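Local atomic coordinates of helicase of the snf2/rad54 family (Sulfolobus solfataricus, PDB entry 1Z5Z), a protein that is an archaeal SWI2/SNF2-family ATPase, seen here as its C-terminal domain, and probably couples ATP hydrolysis to movement along DNA. Residues Ile78-Pro82 with Arg94-Met98; Tyr45-Val49 with Val263-Ser267. One frame throughout, in Å; residues are numbered along the deposited sequence.

Contact 1 of 2, residues Ile78-Pro82 with Arg94-Met98; sequences IVDHP and RSGKM
S95 OG donates a 2.8 Å hydrogen bond to D80 O, which it meets tilted 27° from the carbonyl plane. S95 is the N-cap of helix 96-110, its OG accepting from M98 N at 2.9 Å, so one oxygen caps the helix and ties it to the loop after helix 61-78. K97 supplies the second tie. With CG turned away from the carbonyl carbon (chi1 -75°), its chain runs fully extended past the loop: CB points toward it, and CG, CD and CE all pass V79 O, CD and CE at 3.6 Å, before NZ reaches D80. At the tip NZ forms a 2.9 Å salt bridge with D80 OD1, approached nearly along its C-O bond. NZ also pairs with E227 and donates to F190 O, so several acceptors fix this buried ammonium. A methionine in place of K97 has no ammonium to offer D80 and E227, and the buried D80 carboxylate would probably be left poorly compensated. A water receives K97 N and donates to V79 O at 2.6 Å, bridging the backbones. At the other end P82 CD abuts R94 O at 3.3 Å, while H81 CE1 lies over one face of the R94 guanidinium, the two planes 78° apart. H81 is held by A83 N at ND1 and S91 O at NE2; R94 forms a salt bridge with E40. In the fold, V79 and P82 pack on helix 39-55, D80 and H81 reach M124 of helix 122-136, and K97 lies against L220 and S222 of strand 216-222.

Contact 2 of 2, residues Tyr45-Val49 with Val263-Ser267; sequences YKAEV and VIELS
I264, the last residue of helix 257-264, packs beside V49 as the C-terminal tail of this RecA-like helicase lobe packs against helix 39-55. Its side chain and that of V49 slide past each other in opposite directions, I264 CG1 lying 4.2 Å from V49 CG2. The I264 carbonyl oxygen is modelled at the edge of the Y45 ring, in its plane, accepting a hydrogen bond from Y45 OH; it stands too close to the ring in the model, so both its placement and the length of the bond are uncertain. Y45 OH is also bonded to L226 N, which gives the buried phenol a second partner. At E265 the chain leaves helical geometry. E265 CA lies 4.1 Å from V49 CG1, the branch set opposite the backbone N (chi1 160°); the CB of E265 points away from V49's helix, and its carboxylate forms a salt bridge with R261. L266 follows in extended conformation, its backbone N 3.7 Å from Y45 CE2, and its side chain also touches A42 and T225. The heavy-atom geometry meets the criteria for a CH-pi contact: L266 CD1 stands over one face of the Y45 ring, 4.2 Å from the centroid and 23° off the normal.

In the fold
Helix 39-55 connects the two contacts, whose centres lie 15 Å apart. Y45, a carrier of contact 2, also packs against contact 1: its CD1 is 3.7 Å from V79 CG1, and its backbone N is 3.8 Å from I78 CD1. One turn earlier, Q41 bonds I78 O and G96 N, one on each segment of contact 1. The two differ in sequence span, 12 residues against 214: contact 1 is a local closure, its centre about 10 Å from the centre of the chain, whereas contact 2, its centre at about 17 Å, brings the C-terminal tail back to an early helix.

Contact 1 of 2, residues Ile78-Pro82 with Arg94-Met98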
ATOM      1  N   ILE A  78       0.345  -3.851  -8.505  1.00 29.57           N
ATOM      2  CA  ILE A  78      -0.614  -4.906  -8.788  1.00 32.70           C
ATOM      3  C   ILE A  78      -1.374  -5.310  -7.528  1.00 30.24           C
ATOM      4  O   ILE A  78      -2.603  -5.487  -7.576  1.00 32.70           O
ATOM      5  CB  ILE A  78       0.119  -6.162  -9.398  1.00 32.34           C
ATOM      6  CG1 ILE A  78       0.513  -5.871 -10.868  1.00 32.44           C
ATOM      7  CG2 ILE A  78      -0.747  -7.401  -9.292  1.00 33.85           C
ATOM      8  CD1 ILE A  78       1.292  -7.032 -11.503  1.00 31.38           C
ATOM      9  N   VAL A  79      -0.675  -5.433  -6.400  1.00 27.46           N
ATOM     10  CA  VAL A  79      -1.396  -5.827  -5.182  1.00 28.90           C
ATOM     11  C   VAL A  79      -2.300  -4.745  -4.608  1.00 29.62           C
ATOM     12  O   VAL A  79      -3.085  -5.018  -3.692  1.00 32.50           O
ATOM     13  CB  VAL A  79      -0.444  -6.327  -4.070  1.00 31.32           C
ATOM     14  CG1 VAL A  79       0.389  -7.528  -4.619  1.00 26.53           C
ATOM     15  CG2 VAL A  79       0.464  -5.188  -3.597  1.00 29.25           C
ATOM     16  N   ASP A  80      -2.196  -3.520  -5.141  1.00 28.52           N
ATOM     17  CA  ASP A  80      -3.036  -2.416  -4.702  1.00 28.06           C
ATOM     18  C   ASP A  80      -4.270  -2.390  -5.602  1.00 28.80           C
ATOM     19  O   ASP A  80      -5.375  -2.391  -5.128  1.00 28.82           O
ATOM     20  CB  ASP A  80      -2.286  -1.076  -4.841  1.00 29.80           C
ATOM     21  CG  ASP A  80      -1.528  -0.695  -3.589  1.00 27.97           C
ATOM     22  OD1 ASP A  80      -1.333  -1.573  -2.687  1.00 29.97           O
ATOM     23  OD2 ASP A  80      -1.130   0.487  -3.510  1.00 27.29           O
ATOM     24  N   HIS A  81      -4.065  -2.325  -6.919  1.00 32.37           N
ATOM     25  CA  HIS A  81      -5.188  -2.281  -7.847  1.00 33.63           C
ATOM     26  C   HIS A  81      -4.728  -2.451  -9.288  1.00 36.50           C
ATOM     27  O   HIS A  81      -3.897  -1.677  -9.794  1.00 38.79           O
ATOM     28  CB  HIS A  81      -5.929  -0.960  -7.715  1.00 32.14           C
ATOM     29  CG  HIS A  81      -7.315  -0.990  -8.282  1.00 34.02           C
ATOM     30  ND1 HIS A  81      -7.580  -1.288  -9.605  1.00 34.86           N
ATOM     31  CD2 HIS A  81      -8.520  -0.800  -7.688  1.00 32.01           C
ATOM     32  CE1 HIS A  81      -8.886  -1.285  -9.800  1.00 37.95           C
ATOM     33  NE2 HIS A  81      -9.478  -0.989  -8.651  1.00 38.11           N
ATOM     34  N   PRO A  82      -5.281  -3.450  -9.986  1.00 37.98           N
ATOM     35  CA  PRO A  82      -4.876  -3.672 -11.370  1.00 37.02           C
ATOM     36  C   PRO A  82      -4.972  -2.445 -12.286  1.00 36.96           C
ATOM     37  O   PRO A  82      -4.221  -2.343 -13.250  1.00 36.24           O
ATOM     38  CB  PRO A  82      -5.781  -4.822 -11.816  1.00 40.20           C
ATOM     39  CG  PRO A  82      -6.953  -4.744 -10.908  1.00 41.27           C
ATOM     40  CD  PRO A  82      -6.317  -4.417  -9.583  1.00 37.15           C
ATOM     41  N   ARG A  94     -12.162  -5.247  -8.406  1.00 38.40           N
ATOM     42  CA  ARG A  94     -10.881  -5.667  -8.964  1.00 37.57           C
ATOM     43  C   ARG A  94      -9.733  -5.741  -7.944  1.00 35.65           C
ATOM     44  O   ARG A  94      -8.647  -6.250  -8.248  1.00 36.03           O
ATOM     45  CB  ARG A  94     -10.512  -4.731 -10.103  1.00 36.00           C
ATOM     46  CG  ARG A  94     -11.579  -4.718 -11.214  1.00 40.30           C
ATOM     47  CD  ARG A  94     -11.152  -3.787 -12.339  1.00 38.84           C
ATOM     48  NE  ARG A  94      -9.939  -4.262 -12.984  1.00 38.20           N
ATOM     49  CZ  ARG A  94      -9.246  -3.549 -13.866  1.00 39.40           C
ATOM     50  NH1 ARG A  94      -8.153  -4.055 -14.423  1.00 39.61           N
ATOM     51  NH2 ARG A  94      -9.647  -2.326 -14.170  1.00 37.75           N
ATOM     52  N   SER A  95      -9.985  -5.287  -6.725  1.00 35.12           N
ATOM     53  CA  SER A  95      -8.929  -5.286  -5.720  1.00 32.35           C
ATOM     54  C   SER A  95      -9.239  -5.957  -4.354  1.00 30.02           C
ATOM     55  O   SER A  95     -10.089  -5.509  -3.618  1.00 31.06           O
ATOM     56  CB  SER A  95      -8.452  -3.809  -5.517  1.00 29.08           C
ATOM     57  OG  SER A  95      -7.742  -3.659  -4.281  1.00 30.39           O
ATOM     58  N   GLY A  96      -8.518  -7.023  -4.024  1.00 34.39           N
ATOM     59  CA  GLY A  96      -8.709  -7.657  -2.721  1.00 32.70           C
ATOM     60  C   GLY A  96      -8.659  -6.630  -1.593  1.00 35.66           C
ATOM     61  O   GLY A  96      -9.487  -6.694  -0.681  1.00 30.27           O
ATOM     62  N   LYS A  97      -7.703  -5.680  -1.665  1.00 30.12           N
ATOM     63  CA  LYS A  97      -7.542  -4.614  -0.662  1.00 28.94           C
ATOM     64  C   LYS A  97      -8.704  -3.635  -0.615  1.00 28.54           C
ATOM     65  O   LYS A  97      -9.164  -3.257   0.460  1.00 30.65           O
ATOM     66  CB  LYS A  97      -6.237  -3.803  -0.914  1.00 29.17           C
ATOM     67  CG  LYS A  97      -4.953  -4.524  -0.502  1.00 26.39           C
ATOM     68  CD  LYS A  97      -3.763  -3.542  -0.469  1.00 26.11           C
ATOM     69  CE  LYS A  97      -2.469  -4.261  -0.200  1.00 26.26           C
ATOM     70  NZ  LYS A  97      -1.319  -3.350  -0.362  1.00 27.56           N
ATOM     71  N   MET A  98      -9.154  -3.193  -1.787  1.00 28.61           N
ATOM     72  CA  MET A  98     -10.288  -2.279  -1.876  1.00 29.13           C
ATOM     73  C   MET A  98     -11.514  -2.979  -1.283  1.00 33.43           C
ATOM     74  O   MET A  98     -12.308  -2.370  -0.577  1.00 33.14           O
ATOM     75  CB  MET A  98     -10.572  -1.936  -3.344  1.00 31.11           C
ATOM     76  CG  MET A  98     -10.379  -0.491  -3.771  1.00 34.34           C
ATOM     77  SD  MET A  98      -9.704   0.743  -2.628  1.00 36.08           S
ATOM     78  CE  MET A  98     -11.221   1.276  -2.011  1.00 30.92           C
TER
HETATM   79  O   HOH W   1      -5.382  -6.195  -3.462  1.00 34.77           O

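Contact 2 of 2, residues Tyr45-Val49 with Val263-Ser267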
ATOM      1  N   TYR A  45       0.314 -10.691 -11.058  1.00 36.61           N
ATOM      2  CA  TYR A  45       1.431 -10.834 -10.131  1.00 36.76           C
ATOM      3  C   TYR A  45       2.355 -11.946 -10.613  1.00 39.95           C
ATOM      4  O   TYR A  45       3.578 -11.787 -10.674  1.00 38.18           O
ATOM      5  CB  TYR A  45       0.918 -11.183  -8.726  1.00 32.62           C
ATOM      6  CG  TYR A  45       2.006 -11.149  -7.653  1.00 34.13           C
ATOM      7  CD1 TYR A  45       2.105 -10.059  -6.768  1.00 33.99           C
ATOM      8  CD2 TYR A  45       2.926 -12.185  -7.515  1.00 30.14           C
ATOM      9  CE1 TYR A  45       3.097 -10.010  -5.767  1.00 31.30           C
ATOM     10  CE2 TYR A  45       3.926 -12.139  -6.506  1.00 33.02           C
ATOM     11  CZ  TYR A  45       3.991 -11.038  -5.642  1.00 31.09           C
ATOM     12  OH  TYR A  45       4.933 -10.970  -4.637  1.00 28.26           O
ATOM     13  N   LYS A  46       1.766 -13.088 -10.955  1.00 41.39           N
ATOM     14  CA  LYS A  46       2.558 -14.223 -11.406  1.00 42.54           C
ATOM     15  C   LYS A  46       3.333 -13.955 -12.704  1.00 41.33           C
ATOM     16  O   LYS A  46       4.512 -14.291 -12.818  1.00 45.13           O
ATOM     17  CB  LYS A  46       1.657 -15.465 -11.572  1.00 48.18           C
ATOM     18  CG  LYS A  46       2.466 -16.765 -11.748  1.00 55.33           C
ATOM     19  CD  LYS A  46       1.569 -17.986 -11.657  1.00 61.24           C
ATOM     20  CE  LYS A  46       2.332 -19.278 -11.962  1.00 62.50           C
ATOM     21  NZ  LYS A  46       1.338 -20.372 -12.268  1.00 67.93           N
ATOM     22  N   ALA A  47       2.686 -13.329 -13.669  1.00 37.84           N
ATOM     23  CA  ALA A  47       3.351 -13.049 -14.921  1.00 37.79           C
ATOM     24  C   ALA A  47       4.599 -12.223 -14.711  1.00 40.41           C
ATOM     25  O   ALA A  47       5.672 -12.558 -15.220  1.00 43.73           O
ATOM     26  CB  ALA A  47       2.401 -12.333 -15.858  1.00 36.09           C
ATOM     27  N   GLU A  48       4.470 -11.133 -13.956  1.00 40.65           N
ATOM     28  CA  GLU A  48       5.589 -10.233 -13.694  1.00 37.63           C
ATOM     29  C   GLU A  48       6.715 -10.943 -12.942  1.00 39.65           C
ATOM     30  O   GLU A  48       7.908 -10.662 -13.154  1.00 38.92           O
ATOM     31  CB  GLU A  48       5.074  -9.018 -12.891  1.00 37.17           C
ATOM     32  CG  GLU A  48       6.121  -7.972 -12.528  1.00 41.55           C
ATOM     33  CD  GLU A  48       6.962  -7.491 -13.742  1.00 43.15           C
ATOM     34  OE1 GLU A  48       6.407  -7.376 -14.851  1.00 38.70           O
ATOM     35  OE2 GLU A  48       8.178  -7.235 -13.573  1.00 42.99           O
ATOM     36  N   VAL A  49       6.359 -11.867 -12.055  1.00 35.77           N
ATOM     37  CA  VAL A  49       7.404 -12.575 -11.324  1.00 37.14           C
ATOM     38  C   VAL A  49       8.135 -13.504 -12.293  1.00 39.54           C
ATOM     39  O   VAL A  49       9.350 -13.695 -12.187  1.00 40.19           O
ATOM     40  CB  VAL A  49       6.821 -13.393 -10.113  1.00 32.21           C
ATOM     41  CG1 VAL A  49       7.824 -14.482  -9.692  1.00 33.26           C
ATOM     42  CG2 VAL A  49       6.509 -12.424  -8.931  1.00 30.97           C
ATOM     43  N   VAL A 263      11.281 -14.154  -1.465  1.00 41.96           N
ATOM     44  CA  VAL A 263      10.597 -12.931  -1.103  1.00 40.12           C
ATOM     45  C   VAL A 263       9.427 -12.560  -2.001  1.00 39.13           C
ATOM     46  O   VAL A 263       8.337 -12.263  -1.492  1.00 41.32           O
ATOM     47  CB  VAL A 263      11.581 -11.766  -1.063  1.00 38.83           C
ATOM     48  CG1 VAL A 263      10.824 -10.437  -0.882  1.00 40.25           C
ATOM     49  CG2 VAL A 263      12.572 -12.014   0.084  1.00 41.01           C
ATOM     50  N   ILE A 264       9.602 -12.642  -3.319  1.00 35.30           N
ATOM     51  CA  ILE A 264       8.520 -12.200  -4.217  1.00 34.89           C
ATOM     52  C   ILE A 264       7.579 -13.182  -4.945  1.00 36.30           C
ATOM     53  O   ILE A 264       6.486 -12.813  -5.390  1.00 33.53           O
ATOM     54  CB  ILE A 264       9.095 -11.246  -5.284  1.00 36.97           C
ATOM     55  CG1 ILE A 264       9.809 -12.035  -6.381  1.00 37.94           C
ATOM     56  CG2 ILE A 264      10.077 -10.254  -4.627  1.00 37.38           C
ATOM     57  CD1 ILE A 264      10.490 -11.150  -7.432  1.00 40.55           C
ATOM     58  N   GLU A 265       7.984 -14.435  -5.075  1.00 35.61           N
ATOM     59  CA  GLU A 265       7.141 -15.375  -5.778  1.00 35.18           C
ATOM     60  C   GLU A 265       5.804 -15.559  -5.047  1.00 31.42           C
ATOM     61  O   GLU A 265       5.759 -15.546  -3.842  1.00 32.27           O
ATOM     62  CB  GLU A 265       7.912 -16.688  -5.896  1.00 38.82           C
ATOM     63  CG  GLU A 265       7.158 -17.884  -6.304  1.00 47.98           C
ATOM     64  CD  GLU A 265       8.122 -18.942  -6.807  1.00 53.07           C
ATOM     65  OE1 GLU A 265       8.536 -18.880  -8.004  1.00 54.49           O
ATOM     66  OE2 GLU A 265       8.487 -19.789  -5.974  1.00 49.59           O
ATOM     67  N   LEU A 266       4.727 -15.728  -5.786  1.00 29.57           N
ATOM     68  CA  LEU A 266       3.418 -15.912  -5.189  1.00 34.97           C
ATOM     69  C   LEU A 266       3.319 -17.291  -4.525  1.00 35.68           C
ATOM     70  O   LEU A 266       3.517 -18.296  -5.190  1.00 33.96           O
ATOM     71  CB  LEU A 266       2.364 -15.789  -6.274  1.00 33.21           C
ATOM     72  CG  LEU A 266       0.903 -15.620  -5.816  1.00 36.93           C
ATOM     73  CD1 LEU A 266       0.694 -14.296  -5.065  1.00 33.80           C
ATOM     74  CD2 LEU A 266       0.006 -15.670  -7.043  1.00 40.38           C
ATOM     75  N   SER A 267       3.036 -17.336  -3.226  1.00 34.81           N
ATOM     76  CA  SER A 267       2.926 -18.612  -2.532  1.00 35.61           C
ATOM     77  C   SER A 267       1.481 -18.975  -2.142  1.00 36.32           C
ATOM     78  O   SER A 267       1.211 -19.403  -1.023  1.00 38.22           O
ATOM     79  CB  SER A 267       3.805 -18.589  -1.291  1.00 35.34           C
ATOM     80  OG  SER A 267       3.534 -17.453  -0.493  1.00 38.93           O
TER